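Local coordinates for protein cellulose 1,4-beta-cellobiosidase (Thermobifida fusca, PDB 4JJJ) that probably hydrolyses cellulose to cellobiose as a cellobiohydrolase, this chain being the family 48 glycoside hydrolase catalytic domain of a longer, modular protein, at residues V29-S33 / H618-A622; D498-T502 / W621-I626; L505-M510 / T524-L529. The protein carries 1 engineered substitution. Residues are numbered along the deposited sequence.

In the fold
All three contacts are buried, but contacts 1 and 2 lie about 14 and 15 Å from the centre of the chain and contact 3 about 23 Å (centre to centre), all within the (alpha/alpha)6 fold. Contacts 1 and 2 share Trp-621 and Ala-622 of helix 620-637 and border the same glycan, with centres about 10 Å apart. Contact 2 passes helix 499-516 on to contact 3, and Lys-507 NZ of contact 3 meets Glu-625 OE1 of contact 2 at 2.8 Å in a salt bridge. Chemistry changes along the way: contact 1 relies on a backbone hydrogen bond and CH-pi packing, contact 2 on close helix packing at a glycine, and contact 3 on aliphatic side chains, with a zinc site at its outer edge.

Contact 1. Residues V29-S33 / H618-A622. With GLC (alpha-D-glucopyranose), chain C; BGC (beta-D-glucopyranose), chain B; BGC (beta-D-glucopyranose), chain D.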
loop_
_atom_site.group_PDB
_atom_site.type_symbol
_atom_site.label_atom_id
_atom_site.label_comp_id
_atom_site.label_asym_id
_atom_site.label_seq_id
_atom_site.Cartn_x
_atom_site.Cartn_y
_atom_site.Cartn_z
ATOM N N VAL A 29 -2.149 7.468 17.108
ATOM C CA VAL A 29 -1.636 6.489 16.146
ATOM C C VAL A 29 -2.738 5.456 15.890
ATOM O O VAL A 29 -3.151 4.713 16.787
ATOM C CB VAL A 29 -0.360 5.809 16.665
ATOM C CG1 VAL A 29 0.160 4.719 15.666
ATOM C CG2 VAL A 29 0.711 6.807 16.916
ATOM N N PRO A 30 -3.264 5.413 14.660
ATOM C CA PRO A 30 -4.328 4.448 14.380
ATOM C C PRO A 30 -3.798 3.035 14.300
ATOM O O PRO A 30 -2.669 2.833 13.855
ATOM C CB PRO A 30 -4.840 4.842 12.983
ATOM C CG PRO A 30 -3.630 5.449 12.330
ATOM C CD PRO A 30 -2.968 6.240 13.489
ATOM N N TYR A 31 -4.582 2.081 14.732
ATOM C CA TYR A 31 -4.303 0.672 14.502
ATOM C C TYR A 31 -4.792 0.292 13.142
ATOM O O TYR A 31 -5.662 0.923 12.581
ATOM C CB TYR A 31 -5.053 -0.154 15.540
ATOM C CG TYR A 31 -4.656 0.027 17.007
ATOM C CD1 TYR A 31 -3.331 -0.167 17.439
ATOM C CD2 TYR A 31 -5.605 0.302 17.947
ATOM C CE1 TYR A 31 -3.001 -0.115 18.779
ATOM C CE2 TYR A 31 -5.259 0.382 19.279
ATOM C CZ TYR A 31 -3.974 0.180 19.650
ATOM O OH TYR A 31 -3.636 0.237 21.031
ATOM N N HIS A 32 -4.298 -0.852 12.628
ATOM C CA HIS A 32 -4.846 -1.436 11.391
ATOM C C HIS A 32 -6.342 -1.708 11.552
ATOM O O HIS A 32 -7.157 -1.419 10.711
ATOM C CB HIS A 32 -4.085 -2.683 11.001
ATOM C CG HIS A 32 -4.704 -3.358 9.802
ATOM N ND1 HIS A 32 -4.569 -2.852 8.520
ATOM C CD2 HIS A 32 -5.416 -4.502 9.691
ATOM C CE1 HIS A 32 -5.197 -3.637 7.682
ATOM N NE2 HIS A 32 -5.698 -4.671 8.346
ATOM N N SER A 33 -6.672 -2.248 12.726
ATOM C CA SER A 33 -8.087 -2.563 13.067
ATOM C C SER A 33 -8.299 -2.588 14.547
ATOM O O SER A 33 -7.393 -2.766 15.339
ATOM C CB SER A 33 -8.531 -3.910 12.452
ATOM O OG SER A 33 -7.666 -4.925 12.865
ATOM N N HIS A 618 -13.645 -4.078 12.148
ATOM C CA HIS A 618 -13.581 -2.590 12.051
ATOM C C HIS A 618 -12.132 -2.261 11.699
ATOM O O HIS A 618 -11.303 -1.870 12.523
ATOM C CB HIS A 618 -14.037 -2.011 13.364
ATOM C CG HIS A 618 -15.432 -2.422 13.690
ATOM N ND1 HIS A 618 -15.658 -3.570 14.387
ATOM C CD2 HIS A 618 -16.674 -1.920 13.411
ATOM C CE1 HIS A 618 -16.954 -3.781 14.520
ATOM N NE2 HIS A 618 -17.593 -2.769 13.977
ATOM N N ARG A 619 -11.779 -2.346 10.399
ATOM C CA ARG A 619 -10.507 -1.929 9.817
ATOM C C ARG A 619 -10.514 -0.417 9.740
ATOM O O ARG A 619 -11.446 0.160 9.246
ATOM C CB ARG A 619 -10.299 -2.501 8.437
ATOM C CG ARG A 619 -10.157 -4.049 8.447
ATOM C CD ARG A 619 -10.132 -4.507 6.957
ATOM N NE ARG A 619 -9.958 -5.960 6.871
ATOM C CZ ARG A 619 -10.930 -6.846 6.924
ATOM N NH1 ARG A 619 -12.176 -6.481 7.088
ATOM N NH2 ARG A 619 -10.610 -8.121 6.797
ATOM N N PHE A 620 -9.463 0.172 10.230
ATOM C CA PHE A 620 -9.387 1.669 10.231
ATOM C C PHE A 620 -9.661 2.293 8.862
ATOM O O PHE A 620 -10.494 3.190 8.704
ATOM C CB PHE A 620 -8.086 2.132 10.799
ATOM C CG PHE A 620 -7.980 3.638 10.945
ATOM C CD1 PHE A 620 -8.656 4.304 11.990
ATOM C CD2 PHE A 620 -7.282 4.439 10.044
ATOM C CE1 PHE A 620 -8.601 5.677 12.150
ATOM C CE2 PHE A 620 -7.247 5.817 10.199
ATOM C CZ PHE A 620 -7.906 6.445 11.247
ATOM N N TRP A 621 -8.954 1.807 7.871
ATOM C CA TRP A 621 -9.046 2.359 6.531
ATOM C C TRP A 621 -10.468 2.210 6.053
ATOM O O TRP A 621 -10.970 3.084 5.398
ATOM C CB TRP A 621 -8.043 1.749 5.616
ATOM C CG TRP A 621 -8.283 0.342 5.054
ATOM C CD1 TRP A 621 -7.695 -0.795 5.447
ATOM C CD2 TRP A 621 -9.199 -0.064 3.978
ATOM N NE1 TRP A 621 -8.115 -1.842 4.704
ATOM C CE2 TRP A 621 -9.013 -1.422 3.765
ATOM C CE3 TRP A 621 -10.049 0.642 3.111
ATOM C CZ2 TRP A 621 -9.663 -2.121 2.785
ATOM C CZ3 TRP A 621 -10.683 -0.026 2.140
ATOM C CH2 TRP A 621 -10.507 -1.427 1.969
ATOM N N ALA A 622 -11.129 1.115 6.320
ATOM C CA ALA A 622 -12.469 0.849 5.801
ATOM C C ALA A 622 -13.465 1.800 6.471
ATOM O O ALA A 622 -14.423 2.272 5.865
ATOM C CB ALA A 622 -12.864 -0.613 6.014
HETATM C C1 GLC C . -10.203 -9.290 2.210
HETATM C C2 GLC C . -9.064 -9.293 1.272
HETATM C C3 GLC C . -7.844 -8.568 1.898
HETATM C C4 GLC C . -8.224 -7.148 2.333
HETATM C C5 GLC C . -9.469 -7.281 3.215
HETATM C C6 GLC C . -10.081 -5.989 3.673
HETATM O O1 GLC C . -9.708 -10.005 3.271
HETATM O O2 GLC C . -8.608 -10.703 1.081
HETATM O O3 GLC C . -6.726 -8.587 1.027
HETATM O O4 GLC C . -7.170 -6.592 3.148
HETATM O O5 GLC C . -10.513 -7.944 2.500
HETATM O O6 GLC C . -10.532 -5.299 2.561
HETATM C C2 BGC B . -5.808 -4.809 3.734
HETATM C C3 BGC B . -5.056 -3.559 3.281
HETATM C C4 BGC B . -4.237 -3.858 1.992
HETATM C C5 BGC B . -5.082 -4.594 0.921
HETATM C C6 BGC B . -4.213 -5.028 -0.235
HETATM C C1 BGC B . -6.630 -5.411 2.610
HETATM O O2 BGC B . -6.700 -4.475 4.788
HETATM O O3 BGC B . -4.215 -3.138 4.383
HETATM O O4 BGC B . -3.729 -2.609 1.481
HETATM O O5 BGC B . -5.709 -5.721 1.546
HETATM O O6 BGC B . -3.160 -5.864 0.206
HETATM C C2 BGC D . -8.920 -9.100 0.813
HETATM C C3 BGC D . -7.740 -8.409 1.487
HETATM C C4 BGC D . -8.203 -7.134 2.222
HETATM C C5 BGC D . -9.467 -7.296 3.088
HETATM C C6 BGC D . -10.082 -5.963 3.521
HETATM C C1 BGC D . -10.080 -9.250 1.767
HETATM O O1 BGC D . -11.176 -9.850 1.000
HETATM O O2 BGC D . -8.382 -10.391 0.371
HETATM O O3 BGC D . -6.726 -8.082 0.531
HETATM O O4 BGC D . -7.183 -6.610 3.075
HETATM O O5 BGC D . -10.477 -7.987 2.354
HETATM O O6 BGC D . -10.572 -5.208 2.441
HETATM O O HOH W 1 -6.570 0.217 8.517
#
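The most unusual feature is a single beta bridge, Ser-33 with Arg-619 (CA to CA 4.1 Å), between chain portions 585 residues apart, formed just where helix 620-637 begins. His-32 O carries most of the polar contact: it accepts from Phe-620 N at 2.8 Å (161° at the hydrogen) and lies 3.5 Å from Arg-619 CA in a CA-H...O contact. His-32 O also accepts from a water 2.8 Å away, and this water accepts from Trp-621 N at 2.9 Å. Two NH groups of the helix's first turn are thereby satisfied, one directly and one through water. Ser-33 CA adds a CA-H...O approach of 3.3 Å to His-618 O. Beside this polar seam, Pro-30 CB sits 3.6 Å from the centroid of the Phe-620 ring and 4° off its normal, a nearly ideal CH-pi contact. Three side chains, of His-32, Arg-619 and Trp-621, reach the bound sugar. Trp-621 NE1 donates to O2 of the chain B glucose at 3.0 Å, while the Arg-619 guanidinium, salt-bridged to Glu-40 and Glu-545, has a face against C6 of the overlapping chain C and D sugars. The three line the glycan-binding pocket, where the Trp-621 side chain lies beside Glu-51, the predicted proton donor.

Contact 2. Residues D498-T502 / W621-I626. With BGC (beta-D-glucopyranose), chain D; GLC (alpha-D-glucopyranose), chain C; BGC (beta-D-glucopyranose), chain B.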
loop_
_atom_site.group_PDB
_atom_site.type_symbol
_atom_site.label_atom_id
_atom_site.label_comp_id
_atom_site.label_asym_id
_atom_site.label_seq_id
_atom_site.Cartn_x
_atom_site.Cartn_y
_atom_site.Cartn_z
ATOM N N ASP A 498 -17.815 -6.428 1.928
ATOM C CA ASP A 498 -16.660 -5.689 2.448
ATOM C C ASP A 498 -17.019 -4.204 2.430
ATOM O O ASP A 498 -17.198 -3.651 1.393
ATOM C CB ASP A 498 -15.453 -6.029 1.609
ATOM C CG ASP A 498 -14.231 -5.379 2.042
ATOM O OD1 ASP A 498 -14.244 -4.175 2.370
ATOM O OD2 ASP A 498 -13.126 -6.019 1.964
ATOM N N VAL A 499 -17.007 -3.627 3.612
ATOM C CA VAL A 499 -17.587 -2.265 3.737
ATOM C C VAL A 499 -16.612 -1.222 3.157
ATOM O O VAL A 499 -17.056 -0.154 2.736
ATOM C CB VAL A 499 -18.052 -1.913 5.146
ATOM C CG1 VAL A 499 -19.155 -2.914 5.566
ATOM C CG2 VAL A 499 -16.893 -1.907 6.144
ATOM N N GLY A 500 -15.317 -1.517 3.226
ATOM C CA GLY A 500 -14.279 -0.618 2.701
ATOM C C GLY A 500 -14.403 -0.553 1.180
ATOM O O GLY A 500 -14.402 0.528 0.543
ATOM N N VAL A 501 -14.481 -1.725 0.570
ATOM C CA VAL A 501 -14.605 -1.841 -0.875
ATOM C C VAL A 501 -15.924 -1.172 -1.302
ATOM O O VAL A 501 -15.980 -0.482 -2.281
ATOM C CB VAL A 501 -14.595 -3.334 -1.301
ATOM C CG1 VAL A 501 -15.036 -3.458 -2.770
ATOM C CG2 VAL A 501 -13.247 -3.909 -1.044
ATOM N N THR A 502 -16.961 -1.418 -0.545
ATOM C CA THR A 502 -18.273 -0.837 -0.796
ATOM C C THR A 502 -18.185 0.680 -0.852
ATOM O O THR A 502 -18.704 1.304 -1.752
ATOM C CB THR A 502 -19.333 -1.355 0.187
ATOM O OG1 THR A 502 -19.428 -2.791 0.037
ATOM C CG2 THR A 502 -20.699 -0.708 -0.062
ATOM N N TRP A 621 -8.954 1.807 7.871
ATOM C CA TRP A 621 -9.046 2.359 6.531
ATOM C C TRP A 621 -10.468 2.210 6.053
ATOM O O TRP A 621 -10.970 3.084 5.398
ATOM C CB TRP A 621 -8.043 1.749 5.616
ATOM C CG TRP A 621 -8.283 0.342 5.054
ATOM C CD1 TRP A 621 -7.695 -0.795 5.447
ATOM C CD2 TRP A 621 -9.199 -0.064 3.978
ATOM N NE1 TRP A 621 -8.115 -1.842 4.704
ATOM C CE2 TRP A 621 -9.013 -1.422 3.765
ATOM C CE3 TRP A 621 -10.049 0.642 3.111
ATOM C CZ2 TRP A 621 -9.663 -2.121 2.785
ATOM C CZ3 TRP A 621 -10.683 -0.026 2.140
ATOM C CH2 TRP A 621 -10.507 -1.427 1.969
ATOM N N ALA A 622 -11.129 1.115 6.320
ATOM C CA ALA A 622 -12.469 0.849 5.801
ATOM C C ALA A 622 -13.465 1.800 6.471
ATOM O O ALA A 622 -14.423 2.272 5.865
ATOM C CB ALA A 622 -12.864 -0.613 6.014
ATOM N N GLN A 623 -13.321 1.955 7.805
ATOM C CA GLN A 623 -14.229 2.834 8.528
ATOM C C GLN A 623 -14.074 4.261 8.058
ATOM O O GLN A 623 -15.066 4.994 7.954
ATOM C CB GLN A 623 -14.028 2.693 10.040
ATOM C CG GLN A 623 -14.268 1.253 10.569
ATOM C CD GLN A 623 -15.682 0.772 10.231
ATOM O OE1 GLN A 623 -16.678 1.445 10.559
ATOM N NE2 GLN A 623 -15.807 -0.345 9.581
ATOM N N VAL A 624 -12.845 4.698 7.779
ATOM C CA VAL A 624 -12.621 6.037 7.177
ATOM C C VAL A 624 -13.214 6.073 5.791
ATOM O O VAL A 624 -13.909 7.002 5.402
ATOM C CB VAL A 624 -11.127 6.390 7.202
ATOM C CG1 VAL A 624 -10.920 7.648 6.412
ATOM C CG2 VAL A 624 -10.579 6.527 8.610
ATOM N N GLU A 625 -13.029 5.022 4.988
ATOM C CA GLU A 625 -13.537 4.975 3.621
ATOM C C GLU A 625 -15.016 5.273 3.642
ATOM O O GLU A 625 -15.555 6.106 2.918
ATOM C CB GLU A 625 -13.231 3.597 2.973
ATOM C CG GLU A 625 -13.338 3.641 1.494
ATOM C CD GLU A 625 -12.006 3.878 0.820
ATOM O OE1 GLU A 625 -11.800 4.932 0.241
ATOM O OE2 GLU A 625 -11.076 3.034 0.887
ATOM N N ILE A 626 -15.719 4.628 4.591
ATOM C CA ILE A 626 -17.144 4.861 4.768
ATOM C C ILE A 626 -17.457 6.358 5.105
ATOM O O ILE A 626 -18.377 6.950 4.527
ATOM C CB ILE A 626 -17.770 3.902 5.827
ATOM C CG1 ILE A 626 -17.635 2.445 5.392
ATOM C CG2 ILE A 626 -19.200 4.265 6.061
ATOM C CD1 ILE A 626 -17.858 1.499 6.595
HETATM C C2 BGC D . -8.920 -9.100 0.813
HETATM C C3 BGC D . -7.740 -8.409 1.487
HETATM C C4 BGC D . -8.203 -7.134 2.222
HETATM C C5 BGC D . -9.467 -7.296 3.088
HETATM C C6 BGC D . -10.082 -5.963 3.521
HETATM C C1 BGC D . -10.080 -9.250 1.767
HETATM O O1 BGC D . -11.176 -9.850 1.000
HETATM O O2 BGC D . -8.382 -10.391 0.371
HETATM O O3 BGC D . -6.726 -8.082 0.531
HETATM O O4 BGC D . -7.183 -6.610 3.075
HETATM O O5 BGC D . -10.477 -7.987 2.354
HETATM O O6 BGC D . -10.572 -5.208 2.441
HETATM C C1 GLC C . -10.203 -9.290 2.210
HETATM C C2 GLC C . -9.064 -9.293 1.272
HETATM C C3 GLC C . -7.844 -8.568 1.898
HETATM C C4 GLC C . -8.224 -7.148 2.333
HETATM C C5 GLC C . -9.469 -7.281 3.215
HETATM C C6 GLC C . -10.081 -5.989 3.673
HETATM O O1 GLC C . -9.708 -10.005 3.271
HETATM O O2 GLC C . -8.608 -10.703 1.081
HETATM O O3 GLC C . -6.726 -8.587 1.027
HETATM O O4 GLC C . -7.170 -6.592 3.148
HETATM O O5 GLC C . -10.513 -7.944 2.500
HETATM O O6 GLC C . -10.532 -5.299 2.561
HETATM C C2 BGC B . -5.808 -4.809 3.734
HETATM C C3 BGC B . -5.056 -3.559 3.281
HETATM C C4 BGC B . -4.237 -3.858 1.992
HETATM C C5 BGC B . -5.082 -4.594 0.921
HETATM C C6 BGC B . -4.213 -5.028 -0.235
HETATM C C1 BGC B . -6.630 -5.411 2.610
HETATM O O2 BGC B . -6.700 -4.475 4.788
HETATM O O3 BGC B . -4.215 -3.138 4.383
HETATM O O4 BGC B . -3.729 -2.609 1.481
HETATM O O5 BGC B . -5.709 -5.721 1.546
HETATM O O6 BGC B . -3.160 -5.864 0.206
#
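Trp-621 opens the helical segment and works in two directions. Its chi1 of 77° brings the indole up against the start of helix 499-516, where CZ3 lies 3.7 Å from Gly-500 CA and CH2 is 4.2 Å from Val-501 N, while NE1 at the ring edge donates to O2 of the chain B glucose at 3.0 Å. Ala-622 follows at the tightest point: its CB is 3.6 Å from Gly-500 CA, and the two CA atoms are only 3.9 Å apart. An ideal CB on Gly-500 would fall 2.6 Å from Trp-621 CZ3 and 2.9 Å from Ala-622 CB, so the missing side chain is what lets the backbones come this close. Gln-623 reaches back with NE2 to 3.9 Å from Val-499 CG2, although its amide is hydrogen-bonded to Ile-541 and Gln-9. Glu-625 lays CG 3.4 Å from Gly-500 O and sends its carboxylate on to Lys-507, Tyr-55 and Trp-420. Ile-626 ends the walk, with CD1 3.6 Å from Val-499 CG2. Across from these residues, Asp-498 N-caps its helix: OD1 accepts from Val-501 N at 3.0 Å and, weakly, from Gly-500 N at 3.0 Å. The other carboxylate oxygen, OD2, lies 2.7 Å from O6 of the chain D glucose and 2.8 Å from O6 of the overlapping chain C glucose. Two helix beginnings of the (alpha/alpha)6 barrel thus pack through a glycine-alanine contact and present Asp-498 and Trp-621 to the glycan pocket.

Contact 3. Residues L505-M510 / T524-L529; sequences LAKTLM and TAEGLL. With ZN (zinc ion), chain S.
Build two regular alpha-helical segments, 505-510 and 524-529, running nearly antiparallel at 150° (signed crossing angle -150°), with axes 8.5 Å apart at closest approach. Set the register by Ala-506 opposite Ala-525, CA to CA 4.4 Å. These small residues allow the close approach: Ala-525 CB is a low bump seated in a hollow lined by Ala-506 O (3.6 Å), Leu-509 CB (3.9 Å) and Met-510 CG (3.6 Å). In return Ala-506 CB fits between Leu-528 CB at 4.1 Å and Leu-529 CD2 at 4.0 Å. The pair forms a helical hairpin of the (alpha/alpha)6 fold, helices 499-516 and 519-533 being joined by a short turn. Leu-509 and Leu-528 point into the interface, and Leu-505, Thr-524, Met-510 and Leu-529 close it from the sides. Leu-528 (m, t) puts CD1 3.7 Å from CD2 of Leu-505 (t, p) and 4.4 Å from Leu-509 CD1. Leu-509 (m, t) also meets Thr-524, CD1 to CG2 3.6 Å. Met-510 (m, t, m) carries SD to 4.0 Å from Leu-529 CD1, both side chains also touching His-633 of helix 620-637. Glu-526 turns its CB away from the interface and binds zinc through OE2 at 1.9 Å, a site that His-633 and a water 2.0 Å from the zinc also join.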
loop_
_atom_site.group_PDB
_atom_site.type_symbol
_atom_site.label_atom_id
_atom_site.label_comp_id
_atom_site.label_asym_id
_atom_site.label_seq_id
_atom_site.Cartn_x
_atom_site.Cartn_y
_atom_site.Cartn_z
ATOM N N LEU A 505 -16.357 1.915 -3.891
ATOM C CA LEU A 505 -17.178 1.730 -5.074
ATOM C C LEU A 505 -18.248 2.846 -5.131
ATOM O O LEU A 505 -18.435 3.474 -6.169
ATOM C CB LEU A 505 -17.802 0.338 -5.060
ATOM C CG LEU A 505 -18.760 0.042 -6.217
ATOM C CD1 LEU A 505 -18.060 0.252 -7.549
ATOM C CD2 LEU A 505 -19.322 -1.359 -6.026
ATOM N N ALA A 506 -18.896 3.118 -4.022
ATOM C CA ALA A 506 -19.899 4.155 -3.952
ATOM C C ALA A 506 -19.265 5.493 -4.367
ATOM O O ALA A 506 -19.887 6.259 -5.158
ATOM C CB ALA A 506 -20.464 4.292 -2.603
ATOM N N LYS A 507 -18.056 5.823 -3.862
ATOM C CA LYS A 507 -17.429 7.083 -4.243
ATOM C C LYS A 507 -17.111 7.142 -5.719
ATOM O O LYS A 507 -17.293 8.179 -6.385
ATOM C CB LYS A 507 -16.246 7.343 -3.387
ATOM C CG LYS A 507 -16.575 7.794 -1.961
ATOM C CD LYS A 507 -15.367 8.143 -1.178
ATOM C CE LYS A 507 -14.566 6.917 -0.715
ATOM N NZ LYS A 507 -13.117 7.269 -0.418
ATOM N N THR A 508 -16.525 6.064 -6.217
ATOM C CA THR A 508 -16.168 6.036 -7.607
ATOM C C THR A 508 -17.368 6.389 -8.469
ATOM O O THR A 508 -17.272 7.219 -9.394
ATOM C CB THR A 508 -15.676 4.586 -8.022
ATOM O OG1 THR A 508 -14.503 4.316 -7.290
ATOM C CG2 THR A 508 -15.256 4.505 -9.443
ATOM N N LEU A 509 -18.470 5.775 -8.154
ATOM C CA LEU A 509 -19.717 5.976 -8.889
ATOM C C LEU A 509 -20.278 7.418 -8.737
ATOM O O LEU A 509 -20.747 7.997 -9.707
ATOM C CB LEU A 509 -20.773 4.930 -8.452
ATOM C CG LEU A 509 -20.397 3.467 -8.857
ATOM C CD1 LEU A 509 -21.354 2.471 -8.272
ATOM C CD2 LEU A 509 -20.336 3.315 -10.346
ATOM N N MET A 510 -20.173 7.963 -7.556
ATOM C CA MET A 510 -20.643 9.335 -7.290
ATOM C C MET A 510 -19.820 10.371 -8.058
ATOM O O MET A 510 -20.435 11.249 -8.688
ATOM C CB MET A 510 -20.601 9.623 -5.798
ATOM C CG MET A 510 -21.815 8.999 -5.068
ATOM S SD MET A 510 -21.950 9.581 -3.369
ATOM C CE MET A 510 -20.403 9.075 -2.612
ATOM N N THR A 524 -26.896 3.366 -8.217
ATOM C CA THR A 524 -26.109 2.310 -7.561
ATOM C C THR A 524 -25.426 2.836 -6.322
ATOM O O THR A 524 -25.465 2.207 -5.282
ATOM C CB THR A 524 -25.121 1.647 -8.569
ATOM O OG1 THR A 524 -25.898 1.204 -9.696
ATOM C CG2 THR A 524 -24.337 0.491 -8.006
ATOM N N ALA A 525 -24.731 3.977 -6.470
ATOM C CA ALA A 525 -24.056 4.594 -5.350
ATOM C C ALA A 525 -25.010 4.831 -4.191
ATOM O O ALA A 525 -24.696 4.538 -3.034
ATOM C CB ALA A 525 -23.438 5.898 -5.776
ATOM N N GLU A 526 -26.198 5.353 -4.519
ATOM C CA GLU A 526 -27.139 5.698 -3.459
ATOM C C GLU A 526 -27.560 4.407 -2.731
ATOM O O GLU A 526 -27.702 4.417 -1.492
ATOM C CB GLU A 526 -28.393 6.347 -4.027
ATOM C CG GLU A 526 -28.197 7.741 -4.579
ATOM C CD GLU A 526 -28.051 8.878 -3.555
ATOM O OE1 GLU A 526 -27.655 8.686 -2.384
ATOM O OE2 GLU A 526 -28.374 10.036 -3.964
ATOM N N GLY A 527 -27.754 3.309 -3.472
ATOM C CA GLY A 527 -28.105 2.025 -2.879
ATOM C C GLY A 527 -27.024 1.449 -1.989
ATOM O O GLY A 527 -27.285 0.905 -0.953
ATOM N N LEU A 528 -25.763 1.649 -2.409
ATOM C CA LEU A 528 -24.613 1.285 -1.566
ATOM C C LEU A 528 -24.499 2.105 -0.261
ATOM O O LEU A 528 -24.267 1.554 0.824
ATOM C CB LEU A 528 -23.319 1.369 -2.364
ATOM C CG LEU A 528 -23.216 0.377 -3.537
ATOM C CD1 LEU A 528 -21.949 0.603 -4.296
ATOM C CD2 LEU A 528 -23.349 -1.078 -3.030
ATOM N N LEU A 529 -24.768 3.406 -0.313
ATOM C CA LEU A 529 -24.708 4.208 0.889
ATOM C C LEU A 529 -25.858 3.804 1.850
ATOM O O LEU A 529 -25.664 3.714 3.032
ATOM C CB LEU A 529 -24.883 5.689 0.536
ATOM C CG LEU A 529 -23.781 6.363 -0.278
ATOM C CD1 LEU A 529 -24.146 7.836 -0.534
ATOM C CD2 LEU A 529 -22.456 6.178 0.371
HETATM ZN ZN ZN S . -28.338 11.287 -2.491
HETATM O O HOH W 2 -29.686 10.865 -1.003
#